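Local coordinates for protein endoglucanase A (Clostridium cellulolyticum, PDB 1EDG) that hydrolyses internal beta-1,4-glucosidic bonds of cellulose as the catalytic domain of a family 5 cellulase, at residues L6-L10 / V320-Y325; M289-Y293 / A332-L336; C308-D312 / G349-G353. All coordinates share one frame. Residue numbers count along the deposited sequence, not the author numbering.

Interaction 1: residues L6-L10 / V320-Y325; sequences LIPNL and VEYMSY
Lay the N-terminal chain along one side of helix 316-332 so that both run the same way: I7 sits opposite V320 (CA to CA 6.1 Å), P8 opposite E321 (6.0 Å) and L10 opposite Y325 (7.6 Å). L6 has 3-10 geometry; from I7 onward the chain is extended. Two shapes interlock. V320, chi1 t, is a bump on the helix, its CG1 reaching I7 CA at 3.7 Å and L6 O at 3.6 Å. P8 is the return bump: its ring drops into the hollow between V320, E321 and S324, with P8 CG 3.6 Å from S324 CB and P8 CD 4.1 Å from E321 CA. Further on, L10 (m, t) lays CD1 against the helix backbone, 3.8 Å from Y325 CA. S324 OG turns back to V320 O (2.9 Å). One water links L6 O (2.7 Å) to E321 OE2 (2.9 Å), an oxygen also paired with K317. With no direct hydrogen bond between the segments, apolar fit and one bridging water join them, while Y374 OH bonds P8 O and L10 N.

Interaction 2: residues M289-Y293 / A332-L336; sequences MDNIY and ARGIL
R333 is the hub here, sitting just past the end of helix 316-332 and facing helix 279-297, with its CA 5.9 Å from that of Y293. Its side chain (m, t, t, chi4 78°) runs alongside the helix, CD 3.7 Å from M289 CB, until the guanidinium meets D290 edge-on. D290 OD1 accepts both R333 NH2 (2.9 Å) and R333 NE (3.0 Å), a salt bridge on one oxygen; R333 NH1 goes to Q329 O and R333 O takes T297 OG1. M289 O is used inside its own helix by Y293 N (2.8 Å), while Y293 OH is held by N16 O. Y293 (chi1 t) sets its CD1 3.9 Å from R333 CB. G334, at phi 70° and psi 20°, is the C-prime residue of a Schellman motif, I335 N bonding back to A330 O. I335 (m, t) then points to the helix, CD1 3.7 Å from I292 CG2. Salt bridge and apolar pair together join helix 279-297 to the turn leading from helix 316-332 into strand 336-339.

Interaction 3: residues C308-D312 / G349-G353; sequences CGAVD and GELFG
An inverse gamma turn centred on L351 (phi -78°, psi 75°), closed by a weak hydrogen bond from F352 N to E350 O at 2.9 Å, presents one carbonyl to the loop opposite. L351 O accepts D312 N at 3.1 Å, the single hydrogen bond between the segments, and the same oxygen lies 3.4 Å from V311 CA in a CA-H...O contact. V311 and L351 are the closest pair of the backbones, CA to CA 5.0 Å. V311, chi1 p, tucks CG2 into the turn, 3.1 Å from L351 N and 3.6 Å from L351 CB; L351 points toward the partner with chi1 m and an off-well chi2 of -34°, and D312 CB stands 3.9 Å from L351 CB.

F352 (chi1 -80°) swings its ring under the strand-like run G309-V311. V311 CA lies over one face of it, while A310 N and G309 C sit at its edge, F352 CE1 being 3.8 Å from A310 N and 3.9 Å from G309 C. At G309 (phi 148°, psi 176°) a CB would be jammed against the carbonyl O of C308; it would also point toward the F352 ring. W340 meets that ring edge-to-face. A310 O goes to R319, and D312 OD1 to N314 N.

These are the loops after the seventh and eighth barrel strands, at the C-terminal mouth where family 5 enzymes hold substrate. A310 N is buried without a partner in the model; across the segments the loops meet by shape fit plus one well-directed backbone hydrogen bond.

The segments interleave along the chain: 6-10, 289-293, 308-312, 320-325, 332-336, 349-353, so each interaction crosses the other two. Five belong to the last part of the closed eight-stranded (beta/alpha) barrel; 6-10 comes from the N-terminal loop. Centres of interactions 1 and 3 are about 17 Å apart, yet they touch, M323 SD lying 3.9 Å from G309 CA. Interaction 2 touches neither, its centre about 18 Å from interaction 1 and about 23 Å from interaction 3, which sits at the C-terminal end of the strands, where (beta/alpha)-barrel glycosidases have their active site. Helix 316-332 thus meets the N-terminal chain, helix 279-297 just past its C-terminal end, and the barrel-mouth loop through Y322 and M323.

Interaction 1: residues L6-L10 / V320-Y325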
loop_
_atom_site.group_PDB
_atom_site.type_symbol
_atom_site.label_atom_id
_atom_site.label_comp_id
_atom_site.label_asym_id
_atom_site.label_seq_id
_atom_site.Cartn_x
_atom_site.Cartn_y
_atom_site.Cartn_z
ATOM N N LEU A 6 13.890 16.420 17.888
ATOM C CA LEU A 6 14.342 15.230 17.171
ATOM C C LEU A 6 14.144 15.327 15.661
ATOM O O LEU A 6 14.878 14.703 14.888
ATOM C CB LEU A 6 13.638 13.978 17.703
ATOM C CG LEU A 6 13.883 13.631 19.174
ATOM C CD1 LEU A 6 13.216 12.294 19.508
ATOM C CD2 LEU A 6 15.380 13.565 19.449
ATOM N N ILE A 7 13.158 16.113 15.244
ATOM C CA ILE A 7 12.848 16.290 13.826
ATOM C C ILE A 7 13.939 17.102 13.116
ATOM O O ILE A 7 14.249 18.229 13.513
ATOM C CB ILE A 7 11.471 16.971 13.655
ATOM C CG1 ILE A 7 10.391 16.120 14.330
ATOM C CG2 ILE A 7 11.144 17.162 12.179
ATOM C CD1 ILE A 7 9.029 16.778 14.370
ATOM N N PRO A 8 14.565 16.517 12.077
ATOM C CA PRO A 8 15.623 17.202 11.328
ATOM C C PRO A 8 15.099 18.356 10.482
ATOM O O PRO A 8 13.937 18.361 10.068
ATOM C CB PRO A 8 16.195 16.089 10.453
ATOM C CG PRO A 8 14.977 15.248 10.161
ATOM C CD PRO A 8 14.305 15.175 11.518
ATOM N N ASN A 9 15.964 19.338 10.246
ATOM C CA ASN A 9 15.629 20.507 9.444
ATOM C C ASN A 9 16.159 20.198 8.053
ATOM O O ASN A 9 17.372 20.192 7.837
ATOM C CB ASN A 9 16.331 21.744 10.010
ATOM C CG ASN A 9 15.869 23.032 9.354
ATOM O OD1 ASN A 9 15.729 23.116 8.134
ATOM N ND2 ASN A 9 15.625 24.049 10.171
ATOM N N LEU A 10 15.252 19.911 7.124
ATOM C CA LEU A 10 15.633 19.559 5.760
ATOM C C LEU A 10 15.133 20.553 4.723
ATOM O O LEU A 10 14.035 21.096 4.850
ATOM C CB LEU A 10 15.088 18.168 5.413
ATOM C CG LEU A 10 15.442 17.015 6.361
ATOM C CD1 LEU A 10 14.646 15.767 5.988
ATOM C CD2 LEU A 10 16.933 16.729 6.322
ATOM N N VAL A 320 12.951 8.938 13.617
ATOM C CA VAL A 320 12.374 10.240 13.273
ATOM C C VAL A 320 13.145 10.804 12.070
ATOM O O VAL A 320 12.548 11.272 11.092
ATOM C CB VAL A 320 12.464 11.247 14.451
ATOM C CG1 VAL A 320 12.019 12.639 13.991
ATOM C CG2 VAL A 320 11.583 10.779 15.608
ATOM N N GLU A 321 14.471 10.716 12.133
ATOM C CA GLU A 321 15.332 11.207 11.057
ATOM C C GLU A 321 15.114 10.434 9.751
ATOM O O GLU A 321 14.949 11.039 8.683
ATOM C CB GLU A 321 16.798 11.158 11.494
ATOM C CG GLU A 321 17.122 12.167 12.597
ATOM C CD GLU A 321 18.476 11.945 13.241
ATOM O OE1 GLU A 321 18.938 10.787 13.297
ATOM O OE2 GLU A 321 19.076 12.933 13.713
ATOM N N TYR A 322 15.062 9.107 9.849
ATOM C CA TYR A 322 14.844 8.250 8.684
ATOM C C TYR A 322 13.495 8.519 8.013
ATOM O O TYR A 322 13.440 8.751 6.802
ATOM C CB TYR A 322 14.973 6.767 9.073
ATOM C CG TYR A 322 14.500 5.784 8.012
ATOM C CD1 TYR A 322 15.317 5.437 6.929
ATOM C CD2 TYR A 322 13.235 5.198 8.096
ATOM C CE1 TYR A 322 14.877 4.526 5.958
ATOM C CE2 TYR A 322 12.788 4.294 7.138
ATOM C CZ TYR A 322 13.607 3.960 6.075
ATOM O OH TYR A 322 13.145 3.060 5.141
ATOM N N MET A 323 12.406 8.509 8.777
ATOM C CA MET A 323 11.091 8.745 8.180
ATOM C C MET A 323 10.944 10.147 7.583
ATOM O O MET A 323 10.319 10.316 6.529
ATOM C CB MET A 323 9.955 8.451 9.167
ATOM C CG MET A 323 9.775 6.960 9.500
ATOM S SD MET A 323 9.680 5.867 8.027
ATOM C CE MET A 323 8.192 6.469 7.212
ATOM N N SER A 324 11.522 11.147 8.250
ATOM C CA SER A 324 11.465 12.534 7.757
ATOM C C SER A 324 12.170 12.662 6.405
ATOM O O SER A 324 11.625 13.248 5.461
ATOM C CB SER A 324 12.101 13.509 8.767
ATOM O OG SER A 324 11.312 13.615 9.941
ATOM N N TYR A 325 13.374 12.101 6.329
ATOM C CA TYR A 325 14.183 12.119 5.112
ATOM C C TYR A 325 13.485 11.342 3.982
ATOM O O TYR A 325 13.433 11.800 2.837
ATOM C CB TYR A 325 15.551 11.506 5.415
ATOM C CG TYR A 325 16.526 11.503 4.254
ATOM C CD1 TYR A 325 17.331 12.610 3.992
ATOM C CD2 TYR A 325 16.677 10.371 3.451
ATOM C CE1 TYR A 325 18.267 12.590 2.964
ATOM C CE2 TYR A 325 17.611 10.338 2.419
ATOM C CZ TYR A 325 18.404 11.450 2.181
ATOM O OH TYR A 325 19.334 11.405 1.169
HETATM O O HOH W 1 17.462 15.221 14.402
#

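Interaction 2: residues M289-Y293 / A332-L336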
loop_
_atom_site.group_PDB
_atom_site.type_symbol
_atom_site.label_atom_id
_atom_site.label_comp_id
_atom_site.label_asym_id
_atom_site.label_seq_id
_atom_site.Cartn_x
_atom_site.Cartn_y
_atom_site.Cartn_z
ATOM N N MET A 289 14.073 5.681 -5.510
ATOM C CA MET A 289 13.258 6.860 -5.776
ATOM C C MET A 289 13.694 7.522 -7.077
ATOM O O MET A 289 12.858 8.019 -7.830
ATOM C CB MET A 289 13.333 7.851 -4.616
ATOM C CG MET A 289 12.742 7.298 -3.345
ATOM S SD MET A 289 12.498 8.553 -2.105
ATOM C CE MET A 289 11.859 7.544 -0.706
ATOM N N ASP A 290 14.999 7.525 -7.341
ATOM C CA ASP A 290 15.521 8.108 -8.574
ATOM C C ASP A 290 15.061 7.273 -9.766
ATOM O O ASP A 290 14.694 7.818 -10.808
ATOM C CB ASP A 290 17.046 8.208 -8.539
ATOM C CG ASP A 290 17.538 9.376 -7.697
ATOM O OD1 ASP A 290 16.802 10.374 -7.555
ATOM O OD2 ASP A 290 18.667 9.295 -7.177
ATOM N N ASN A 291 15.054 5.953 -9.602
ATOM C CA ASN A 291 14.589 5.060 -10.666
ATOM C C ASN A 291 13.129 5.371 -10.978
ATOM O O ASN A 291 12.734 5.469 -12.143
ATOM C CB ASN A 291 14.709 3.592 -10.240
ATOM C CG ASN A 291 16.140 3.110 -10.212
ATOM O OD1 ASN A 291 17.046 3.808 -10.677
ATOM N ND2 ASN A 291 16.357 1.921 -9.665
ATOM N N ILE A 292 12.336 5.536 -9.925
ATOM C CA ILE A 292 10.921 5.845 -10.067
ATOM C C ILE A 292 10.712 7.210 -10.724
ATOM O O ILE A 292 9.852 7.358 -11.607
ATOM C CB ILE A 292 10.204 5.790 -8.695
ATOM C CG1 ILE A 292 10.162 4.343 -8.192
ATOM C CG2 ILE A 292 8.794 6.361 -8.804
ATOM C CD1 ILE A 292 9.677 4.209 -6.765
ATOM N N TYR A 293 11.503 8.195 -10.313
ATOM C CA TYR A 293 11.398 9.536 -10.879
ATOM C C TYR A 293 11.697 9.527 -12.378
ATOM O O TYR A 293 10.920 10.040 -13.183
ATOM C CB TYR A 293 12.370 10.493 -10.183
ATOM C CG TYR A 293 12.372 11.884 -10.775
ATOM C CD1 TYR A 293 11.276 12.727 -10.606
ATOM C CD2 TYR A 293 13.459 12.354 -11.517
ATOM C CE1 TYR A 293 11.252 14.005 -11.156
ATOM C CE2 TYR A 293 13.447 13.633 -12.074
ATOM C CZ TYR A 293 12.338 14.452 -11.889
ATOM O OH TYR A 293 12.288 15.711 -12.446
ATOM N N ALA A 332 9.854 15.412 -3.054
ATOM C CA ALA A 332 10.649 16.138 -4.049
ATOM C C ALA A 332 10.514 15.516 -5.440
ATOM O O ALA A 332 10.765 16.178 -6.445
ATOM C CB ALA A 332 12.123 16.171 -3.628
ATOM N N ARG A 333 10.124 14.244 -5.494
ATOM C CA ARG A 333 9.957 13.537 -6.762
ATOM C C ARG A 333 8.483 13.268 -7.092
ATOM O O ARG A 333 8.171 12.450 -7.965
ATOM C CB ARG A 333 10.758 12.230 -6.741
ATOM C CG ARG A 333 12.271 12.432 -6.623
ATOM C CD ARG A 333 12.935 11.162 -6.122
ATOM N NE ARG A 333 14.392 11.247 -6.027
ATOM C CZ ARG A 333 15.057 11.851 -5.044
ATOM N NH1 ARG A 333 14.399 12.440 -4.052
ATOM N NH2 ARG A 333 16.387 11.856 -5.045
ATOM N N GLY A 334 7.590 13.969 -6.391
ATOM C CA GLY A 334 6.155 13.850 -6.612
ATOM C C GLY A 334 5.512 12.539 -6.189
ATOM O O GLY A 334 4.391 12.243 -6.610
ATOM N N ILE A 335 6.175 11.795 -5.309
ATOM C CA ILE A 335 5.682 10.493 -4.854
ATOM C C ILE A 335 4.993 10.531 -3.483
ATOM O O ILE A 335 5.530 11.106 -2.529
ATOM C CB ILE A 335 6.854 9.486 -4.763
ATOM C CG1 ILE A 335 7.635 9.428 -6.085
ATOM C CG2 ILE A 335 6.343 8.105 -4.370
ATOM C CD1 ILE A 335 8.999 8.758 -5.966
ATOM N N LEU A 336 3.831 9.887 -3.386
ATOM C CA LEU A 336 3.081 9.802 -2.126
ATOM C C LEU A 336 3.616 8.644 -1.285
ATOM O O LEU A 336 4.049 7.634 -1.839
ATOM C CB LEU A 336 1.592 9.534 -2.396
ATOM C CG LEU A 336 0.722 9.365 -1.140
ATOM C CD1 LEU A 336 0.497 10.725 -0.532
ATOM C CD2 LEU A 336 -0.601 8.713 -1.465
#

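Interaction 3: residues C308-D312 / G349-G353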
loop_
_atom_site.group_PDB
_atom_site.type_symbol
_atom_site.label_atom_id
_atom_site.label_comp_id
_atom_site.label_asym_id
_atom_site.label_seq_id
_atom_site.Cartn_x
_atom_site.Cartn_y
_atom_site.Cartn_z
ATOM N N CYS A 308 5.508 1.709 3.658
ATOM C CA CYS A 308 6.841 2.114 4.097
ATOM C C CYS A 308 6.819 2.191 5.628
ATOM O O CYS A 308 5.752 2.090 6.244
ATOM C CB CYS A 308 7.262 3.456 3.474
ATOM S SG CYS A 308 6.263 4.877 3.939
ATOM N N GLY A 309 7.995 2.294 6.240
ATOM C CA GLY A 309 8.064 2.376 7.687
ATOM C C GLY A 309 9.326 1.729 8.221
ATOM O O GLY A 309 10.111 1.165 7.460
ATOM N N ALA A 310 9.529 1.833 9.531
ATOM C CA ALA A 310 10.690 1.252 10.192
ATOM C C ALA A 310 10.225 0.680 11.525
ATOM O O ALA A 310 9.497 1.333 12.274
ATOM C CB ALA A 310 11.769 2.307 10.409
ATOM N N VAL A 311 10.614 -0.560 11.783
ATOM C CA VAL A 311 10.242 -1.263 12.997
ATOM C C VAL A 311 10.912 -0.664 14.245
ATOM O O VAL A 311 12.039 -0.178 14.190
ATOM C CB VAL A 311 10.581 -2.776 12.847
ATOM C CG1 VAL A 311 12.088 -3.015 12.888
ATOM C CG2 VAL A 311 9.885 -3.574 13.885
ATOM N N ASP A 312 10.205 -0.689 15.368
ATOM C CA ASP A 312 10.737 -0.157 16.623
ATOM C C ASP A 312 11.908 -0.985 17.149
ATOM O O ASP A 312 11.772 -2.188 17.391
ATOM C CB ASP A 312 9.624 -0.098 17.674
ATOM C CG ASP A 312 10.108 0.394 19.035
ATOM O OD1 ASP A 312 11.151 1.079 19.128
ATOM O OD2 ASP A 312 9.413 0.097 20.026
ATOM N N GLY A 349 7.490 -9.947 17.366
ATOM C CA GLY A 349 7.036 -9.889 15.988
ATOM C C GLY A 349 7.485 -8.599 15.329
ATOM O O GLY A 349 8.476 -7.996 15.756
ATOM N N GLU A 350 6.778 -8.177 14.284
ATOM C CA GLU A 350 7.131 -6.945 13.589
ATOM C C GLU A 350 6.478 -5.745 14.259
ATOM O O GLU A 350 5.260 -5.554 14.168
ATOM C CB GLU A 350 6.738 -7.028 12.118
ATOM C CG GLU A 350 7.488 -8.111 11.365
ATOM C CD GLU A 350 7.364 -7.969 9.866
ATOM O OE1 GLU A 350 6.220 -8.013 9.358
ATOM O OE2 GLU A 350 8.413 -7.810 9.197
ATOM N N LEU A 351 7.290 -4.958 14.963
ATOM C CA LEU A 351 6.801 -3.776 15.673
ATOM C C LEU A 351 6.559 -2.567 14.768
ATOM O O LEU A 351 7.360 -1.623 14.748
ATOM C CB LEU A 351 7.750 -3.383 16.819
ATOM C CG LEU A 351 7.945 -4.266 18.060
ATOM C CD1 LEU A 351 6.655 -4.986 18.422
ATOM C CD2 LEU A 351 9.049 -5.255 17.818
ATOM N N PHE A 352 5.472 -2.621 14.003
ATOM C CA PHE A 352 5.089 -1.526 13.113
ATOM C C PHE A 352 3.896 -0.809 13.723
ATOM O O PHE A 352 3.016 -0.320 13.017
ATOM C CB PHE A 352 4.720 -2.038 11.711
ATOM C CG PHE A 352 5.906 -2.325 10.829
ATOM C CD1 PHE A 352 6.713 -1.293 10.368
ATOM C CD2 PHE A 352 6.203 -3.627 10.444
ATOM C CE1 PHE A 352 7.790 -1.548 9.541
ATOM C CE2 PHE A 352 7.282 -3.895 9.614
ATOM C CZ PHE A 352 8.077 -2.853 9.163
ATOM N N GLY A 353 3.828 -0.797 15.048
ATOM C CA GLY A 353 2.728 -0.119 15.704
ATOM C C GLY A 353 3.087 1.341 15.911
ATOM O O GLY A 353 4.185 1.640 16.386
#